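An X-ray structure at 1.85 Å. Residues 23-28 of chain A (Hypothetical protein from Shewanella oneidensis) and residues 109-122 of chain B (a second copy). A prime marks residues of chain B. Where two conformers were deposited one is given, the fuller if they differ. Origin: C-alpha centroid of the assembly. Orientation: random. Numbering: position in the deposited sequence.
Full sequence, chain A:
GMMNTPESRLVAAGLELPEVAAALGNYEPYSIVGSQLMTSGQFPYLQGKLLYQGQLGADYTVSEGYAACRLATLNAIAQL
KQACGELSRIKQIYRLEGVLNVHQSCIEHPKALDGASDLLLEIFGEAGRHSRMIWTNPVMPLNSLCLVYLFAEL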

ATOM      1  N   ALA A  23     -18.315  -6.519  -1.861  1.00 32.74           N
ATOM      2  CA  ALA A  23     -17.329  -5.749  -2.630  1.00 30.55           C
ATOM      3  C   ALA A  23     -17.977  -4.578  -3.344  1.00 31.88           C
ATOM      4  O   ALA A  23     -19.112  -4.696  -3.790  1.00 31.81           O
ATOM      5  CB  ALA A  23     -16.635  -6.669  -3.665  1.00 30.60           C
ATOM      6  N   LEU A  24     -17.252  -3.458  -3.478  1.00 31.07           N
ATOM      7  CA  LEU A  24     -17.686  -2.309  -4.315  1.00 32.11           C
ATOM      8  C   LEU A  24     -17.391  -2.449  -5.830  1.00 31.87           C
ATOM      9  O   LEU A  24     -17.696  -1.543  -6.623  1.00 33.63           O
ATOM     10  CB  LEU A  24     -17.004  -1.016  -3.823  1.00 32.20           C
ATOM     11  CG  LEU A  24     -17.324  -0.526  -2.408  1.00 38.03           C
ATOM     12  CD1 LEU A  24     -16.902   0.946  -2.297  1.00 33.92           C
ATOM     13  CD2 LEU A  24     -18.813  -0.696  -2.074  1.00 34.61           C
ATOM     14  N   GLY A  25     -16.780  -3.555  -6.229  1.00 29.08           N
ATOM     15  CA  GLY A  25     -16.312  -3.738  -7.605  1.00 28.55           C
ATOM     16  C   GLY A  25     -16.097  -5.233  -7.812  1.00 28.74           C
ATOM     17  O   GLY A  25     -16.513  -6.046  -6.965  1.00 29.78           O
ATOM     18  N   ASN A  26     -15.426  -5.588  -8.909  1.00 26.02           N
ATOM     19  CA  ASN A  26     -15.312  -6.988  -9.309  0.70 26.13           C
ATOM     20  C   ASN A  26     -14.063  -7.635  -8.701  1.00 24.12           C
ATOM     21  O   ASN A  26     -13.162  -8.097  -9.388  1.00 25.17           O
ATOM     22  CB  ASN A  26     -15.388  -7.077 -10.836  0.70 25.99           C
ATOM     23  CG  ASN A  26     -16.713  -6.535 -11.365  0.70 34.81           C
ATOM     24  OD1 ASN A  26     -17.756  -6.782 -10.769  0.70 38.03           O
ATOM     25  ND2 ASN A  26     -16.675  -5.766 -12.460  0.70 37.44           N
ATOM     26  N   TYR A  27     -14.036  -7.669  -7.379  1.00 20.92           N
ATOM     27  CA  TYR A  27     -12.870  -8.155  -6.634  1.00 20.77           C
ATOM     28  C   TYR A  27     -13.384  -8.950  -5.431  1.00 21.62           C
ATOM     29  O   TYR A  27     -14.566  -8.836  -5.052  1.00 20.37           O
ATOM     30  CB  TYR A  27     -11.967  -6.953  -6.224  1.00 20.50           C
ATOM     31  CG  TYR A  27     -12.630  -5.937  -5.304  1.00 19.23           C
ATOM     32  CD1 TYR A  27     -12.634  -6.105  -3.914  1.00 17.16           C
ATOM     33  CD2 TYR A  27     -13.268  -4.805  -5.820  1.00 22.44           C
ATOM     34  CE1 TYR A  27     -13.268  -5.194  -3.078  1.00 17.84           C
ATOM     35  CE2 TYR A  27     -13.885  -3.868  -4.967  1.00 20.71           C
ATOM     36  CZ  TYR A  27     -13.888  -4.076  -3.607  1.00 18.28           C
ATOM     37  OH  TYR A  27     -14.516  -3.166  -2.751  1.00 21.30           O
ATOM     38  N   GLU A  28     -12.500  -9.733  -4.850  1.00 21.18           N
ATOM     39  CA  GLU A  28     -12.783 -10.573  -3.713  1.00 21.09           C
ATOM     40  C   GLU A  28     -12.582  -9.802  -2.403  1.00 21.49           C
ATOM     41  O   GLU A  28     -11.649  -8.993  -2.270  1.00 21.53           O
ATOM     42  CB  GLU A  28     -11.830 -11.755  -3.733  1.00 19.69           C
ATOM     43  CG  GLU A  28     -11.930 -12.623  -4.972  1.00 24.67           C
ATOM     44  CD  GLU A  28     -13.272 -13.326  -5.028  1.00 33.48           C
ATOM     45  OE1 GLU A  28     -13.786 -13.695  -3.939  1.00 37.72           O
ATOM     46  OE2 GLU A  28     -13.810 -13.446  -6.135  1.00 38.18           O
TER
ATOM     47  N   HIS B 109     -14.524   6.465  -8.421  1.00 24.43           N
ATOM     48  CA  HIS B 109     -13.264   5.859  -8.792  1.00 23.85           C
ATOM     49  C   HIS B 109     -13.233   4.364  -8.642  1.00 23.65           C
ATOM     50  O   HIS B 109     -12.519   3.707  -9.359  1.00 25.90           O
ATOM     51  CB  HIS B 109     -12.048   6.558  -8.114  1.00 27.13           C
ATOM     52  CG  HIS B 109     -12.124   6.655  -6.620  1.00 18.88           C
ATOM     53  ND1 HIS B 109     -13.106   7.369  -5.968  1.00 20.35           N
ATOM     54  CD2 HIS B 109     -11.328   6.140  -5.658  1.00 24.06           C
ATOM     55  CE1 HIS B 109     -12.927   7.264  -4.664  1.00 23.98           C
ATOM     56  NE2 HIS B 109     -11.856   6.516  -4.455  1.00 20.99           N
ATOM     57  N   PRO B 110     -13.990   3.784  -7.686  1.00 20.85           N
ATOM     58  CA  PRO B 110     -13.996   2.321  -7.746  1.00 20.61           C
ATOM     59  C   PRO B 110     -14.471   1.760  -9.091  1.00 21.13           C
ATOM     60  O   PRO B 110     -14.054   0.711  -9.490  1.00 21.92           O
ATOM     61  CB  PRO B 110     -14.960   1.934  -6.608  1.00 21.14           C
ATOM     62  CG  PRO B 110     -14.839   3.108  -5.661  1.00 21.42           C
ATOM     63  CD  PRO B 110     -14.756   4.293  -6.536  1.00 20.96           C
ATOM     64  N   LYS B 111     -15.378   2.463  -9.761  1.00 21.79           N
ATOM     65  CA  LYS B 111     -15.854   2.026 -11.061  1.00 23.72           C
ATOM     66  C   LYS B 111     -14.752   2.141 -12.099  1.00 22.43           C
ATOM     67  O   LYS B 111     -14.637   1.267 -12.936  1.00 24.30           O
ATOM     68  CB  LYS B 111     -17.059   2.852 -11.511  1.00 22.48           C
ATOM     69  CG  LYS B 111     -18.275   2.675 -10.640  1.00 28.51           C
ATOM     70  N   ALA B 112     -13.907   3.171 -11.993  1.00 20.02           N
ATOM     71  CA  ALA B 112     -12.737   3.301 -12.848  1.00 20.04           C
ATOM     72  C   ALA B 112     -11.766   2.154 -12.630  1.00 19.82           C
ATOM     73  O   ALA B 112     -11.314   1.548 -13.586  1.00 20.11           O
ATOM     74  CB  ALA B 112     -12.007   4.659 -12.631  1.00 19.22           C
ATOM     75  N   LEU B 113     -11.481   1.824 -11.373  1.00 20.75           N
ATOM     76  CA  LEU B 113     -10.569   0.728 -11.075  1.00 19.40           C
ATOM     77  C   LEU B 113     -11.081  -0.643 -11.506  1.00 20.17           C
ATOM     78  O   LEU B 113     -10.292  -1.577 -11.720  1.00 21.06           O
ATOM     79  CB  LEU B 113     -10.151   0.725  -9.597  1.00 18.74           C
ATOM     80  CG  LEU B 113      -8.942  -0.165  -9.273  1.00 21.77           C
ATOM     81  CD1 LEU B 113      -7.710   0.156 -10.100  1.00 19.20           C
ATOM     82  CD2 LEU B 113      -8.637  -0.182  -7.780  1.00 19.63           C
ATOM     83  N   ASP B 114     -12.392  -0.771 -11.673  1.00 21.35           N
ATOM     84  CA  ASP B 114     -12.958  -1.969 -12.291  1.00 22.01           C
ATOM     85  C   ASP B 114     -12.427  -2.197 -13.695  1.00 21.14           C
ATOM     86  O   ASP B 114     -12.504  -3.306 -14.176  1.00 22.63           O
ATOM     87  CB  ASP B 114     -14.496  -1.918 -12.342  1.00 24.20           C
ATOM     88  CG  ASP B 114     -15.151  -2.261 -11.013  1.00 34.49           C
ATOM     89  OD1 ASP B 114     -14.504  -2.914 -10.156  1.00 30.22           O
ATOM     90  OD2 ASP B 114     -16.325  -1.853 -10.842  1.00 30.82           O
ATOM     91  N   GLY B 115     -11.900  -1.168 -14.362  1.00 20.76           N
ATOM     92  CA  GLY B 115     -11.232  -1.376 -15.652  1.00 20.31           C
ATOM     93  C   GLY B 115     -10.066  -2.352 -15.497  1.00 20.83           C
ATOM     94  O   GLY B 115      -9.813  -3.186 -16.368  1.00 22.14           O
ATOM     95  N   ALA B 116      -9.334  -2.227 -14.381  1.00 19.77           N
ATOM     96  CA  ALA B 116      -8.279  -3.163 -14.036  1.00 19.58           C
ATOM     97  C   ALA B 116      -8.857  -4.517 -13.623  1.00 20.12           C
ATOM     98  O   ALA B 116      -8.466  -5.545 -14.151  1.00 20.38           O
ATOM     99  CB  ALA B 116      -7.387  -2.590 -12.896  1.00 17.94           C
ATOM    100  N   SER B 117      -9.753  -4.530 -12.648  1.00 20.59           N
ATOM    101  CA  SER B 117     -10.292  -5.789 -12.124  1.00 20.24           C
ATOM    102  C   SER B 117     -10.947  -6.623 -13.210  1.00 21.17           C
ATOM    103  O   SER B 117     -10.716  -7.836 -13.274  1.00 20.66           O
ATOM    104  CB  SER B 117     -11.254  -5.545 -10.959  1.00 19.59           C
ATOM    105  OG  SER B 117     -10.582  -4.980  -9.831  1.00 19.53           O
ATOM    106  N   ASP B 118     -11.732  -5.980 -14.085  1.00 18.88           N
ATOM    107  CA  ASP B 118     -12.450  -6.727 -15.135  1.00 22.07           C
ATOM    108  C   ASP B 118     -11.458  -7.339 -16.116  1.00 21.61           C
ATOM    109  O   ASP B 118     -11.694  -8.431 -16.621  1.00 23.09           O
ATOM    110  CB  ASP B 118     -13.403  -5.810 -15.907  1.00 21.07           C
ATOM    111  CG  ASP B 118     -14.593  -5.354 -15.086  1.00 22.09           C
ATOM    112  OD1 ASP B 118     -14.834  -5.901 -13.987  1.00 21.19           O
ATOM    113  OD2 ASP B 118     -15.303  -4.456 -15.559  1.00 22.50           O
ATOM    114  N   LEU B 119     -10.383  -6.643 -16.437  1.00 21.96           N
ATOM    115  CA  LEU B 119      -9.402  -7.214 -17.391  1.00 21.76           C
ATOM    116  C   LEU B 119      -8.677  -8.427 -16.781  1.00 22.63           C
ATOM    117  O   LEU B 119      -8.420  -9.434 -17.453  1.00 21.41           O
ATOM    118  CB  LEU B 119      -8.397  -6.174 -17.835  1.00 24.56           C
ATOM    119  CG  LEU B 119      -7.430  -6.617 -18.944  1.00 27.04           C
ATOM    120  CD1 LEU B 119      -8.114  -6.842 -20.293  1.00 20.49           C
ATOM    121  CD2 LEU B 119      -6.317  -5.578 -19.041  1.00 23.38           C
ATOM    122  N   LEU B 120      -8.379  -8.351 -15.491  1.00 19.97           N
ATOM    123  CA  LEU B 120      -7.717  -9.482 -14.818  1.00 21.47           C
ATOM    124  C   LEU B 120      -8.603 -10.744 -14.922  1.00 22.26           C
ATOM    125  O   LEU B 120      -8.118 -11.847 -15.235  1.00 23.09           O
ATOM    126  CB  LEU B 120      -7.427  -9.154 -13.369  1.00 21.59           C
ATOM    127  CG  LEU B 120      -6.352  -8.074 -13.123  1.00 21.27           C
ATOM    128  CD1 LEU B 120      -6.135  -7.788 -11.628  1.00 21.61           C
ATOM    129  CD2 LEU B 120      -5.024  -8.514 -13.800  1.00 21.89           C
ATOM    130  N   LEU B 121      -9.894 -10.569 -14.704  1.00 23.16           N
ATOM    131  CA  LEU B 121     -10.844 -11.685 -14.804  1.00 21.53           C
ATOM    132  C   LEU B 121     -10.997 -12.165 -16.250  1.00 23.31           C
ATOM    133  O   LEU B 121     -11.031 -13.366 -16.500  1.00 22.76           O
ATOM    134  CB  LEU B 121     -12.186 -11.278 -14.210  1.00 23.71           C
ATOM    135  CG  LEU B 121     -12.188 -11.076 -12.686  1.00 21.17           C
ATOM    136  CD1 LEU B 121     -13.464 -10.396 -12.232  1.00 30.18           C
ATOM    137  CD2 LEU B 121     -11.974 -12.387 -11.971  1.00 23.19           C
ATOM    138  N   GLU B 122     -11.054 -11.236 -17.193  1.00 23.13           N
ATOM    139  CA  GLU B 122     -11.187 -11.570 -18.612  1.00 25.06           C
ATOM    140  C   GLU B 122      -9.996 -12.385 -19.111  1.00 25.66           C
ATOM    141  O   GLU B 122     -10.139 -13.398 -19.798  1.00 26.64           O
ATOM    142  CB  GLU B 122     -11.290 -10.283 -19.403  1.00 26.16           C
ATOM    143  CG  GLU B 122     -11.412 -10.425 -20.913  1.00 35.97           C
ATOM    144  CD  GLU B 122     -11.514  -9.061 -21.605  1.00 43.75           C
ATOM    145  OE1 GLU B 122     -11.730  -8.025 -20.910  1.00 39.25           O
ATOM    146  OE2 GLU B 122     -11.379  -9.038 -22.842  1.00 50.04           O
TER
HETATM  147  O   HOH W   1     -17.477  -0.619  -9.079  1.00 36.96           O
HETATM  148  O   HOH W   2     -17.551  -3.662 -14.360  1.00 40.64           O
HETATM  149  O   HOH W   3     -18.700  -4.161 -10.128  1.00 58.64           O

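The contact between these two copies of one protein is a small polar interface in which an irregular loop lies against one face of a helix and is held mainly by two helix aspartates, with three waters bridging the two stretches and a thin apolar fringe. It illustrates a general principle: a loop without regular structure can dock on a helix when acidic side chains one turn apart capture its free amide groups.

The loop, residues 23-28 of chain A, forms neither helix nor strand, whereas residues 109-122 of chain B are helical, with a kink where the N atoms of Gly115′ and Ala116′ lack bonds to the turn before. The backbones come closest at Gly25 and Asn26, whose CA atoms lie 6.0 Å from the CA of Asp114′ and 5.9 Å from the CA of Ser117′, respectively. The residues that meet the loop, Pro110′, Asp114′, Ser117′, Asp118′ and Leu121′, recur every three or four positions, as expected of one helical face. Only 317 Å² is buried, both sides summed.

Asp114′ is the central anchor. Its OD1 accepts a hydrogen bond from the backbone N of Asn26 at 3.1 Å, with an angle of 158° at the hydrogen, so a carboxylate satisfies an amide that has no regular secondary structure to serve it. The approach depends on Gly25. Its CA sits 3.2 Å from Asp114′ OD1, and an ideal CB there would point toward the helix and fall 2.3 Å from that same OD1, a clash. The absence of a side chain therefore leaves room for the carboxylate.

One turn along, Asp118′ engages the side chain of Asn26. The CA-to-CB bond of Asp118′ points sideways, but the end of the side chain comes nearer, and OD1 accepts a hydrogen bond from Asn26 ND2 at 2.4 Å. This is very short for such a pair, and Asn26 was deposited in two conformers, so the distance describes the one given here. Asn26 thus offers both its backbone and its side-chain amide to neighbouring carboxylates, and it has the largest covered area of any residue in either stretch.

Water extends the network. Water 1 donates to Leu24 O at 2.6 Å and to Asp114′ OD2 at 2.4 Å, joining two acceptors that could not bond each other directly. Water 2 donates to Asp118′ OD2 at 2.7 Å and accepts a weak bond from Asn26 ND2 at 3.0 Å. Water 3 donates to Asn26 OD1 at 2.9 Å and, weakly, to Asp114′ OD2 at 3.4 Å.

Van der Waals contacts complete the packing: Leu24 CD1 and Pro110′ CG form an apolar pair at 4.5 Å, while the carbonyl oxygen Asn26 O lies against carbon atoms, 3.6 Å from Ser117′ CB and 3.7 Å from Leu121′ CD1. Within the loop, Leu24 N donates to Tyr27 OH at 2.8 Å, a bond that ties the tyrosine side chain back to the loop's own backbone.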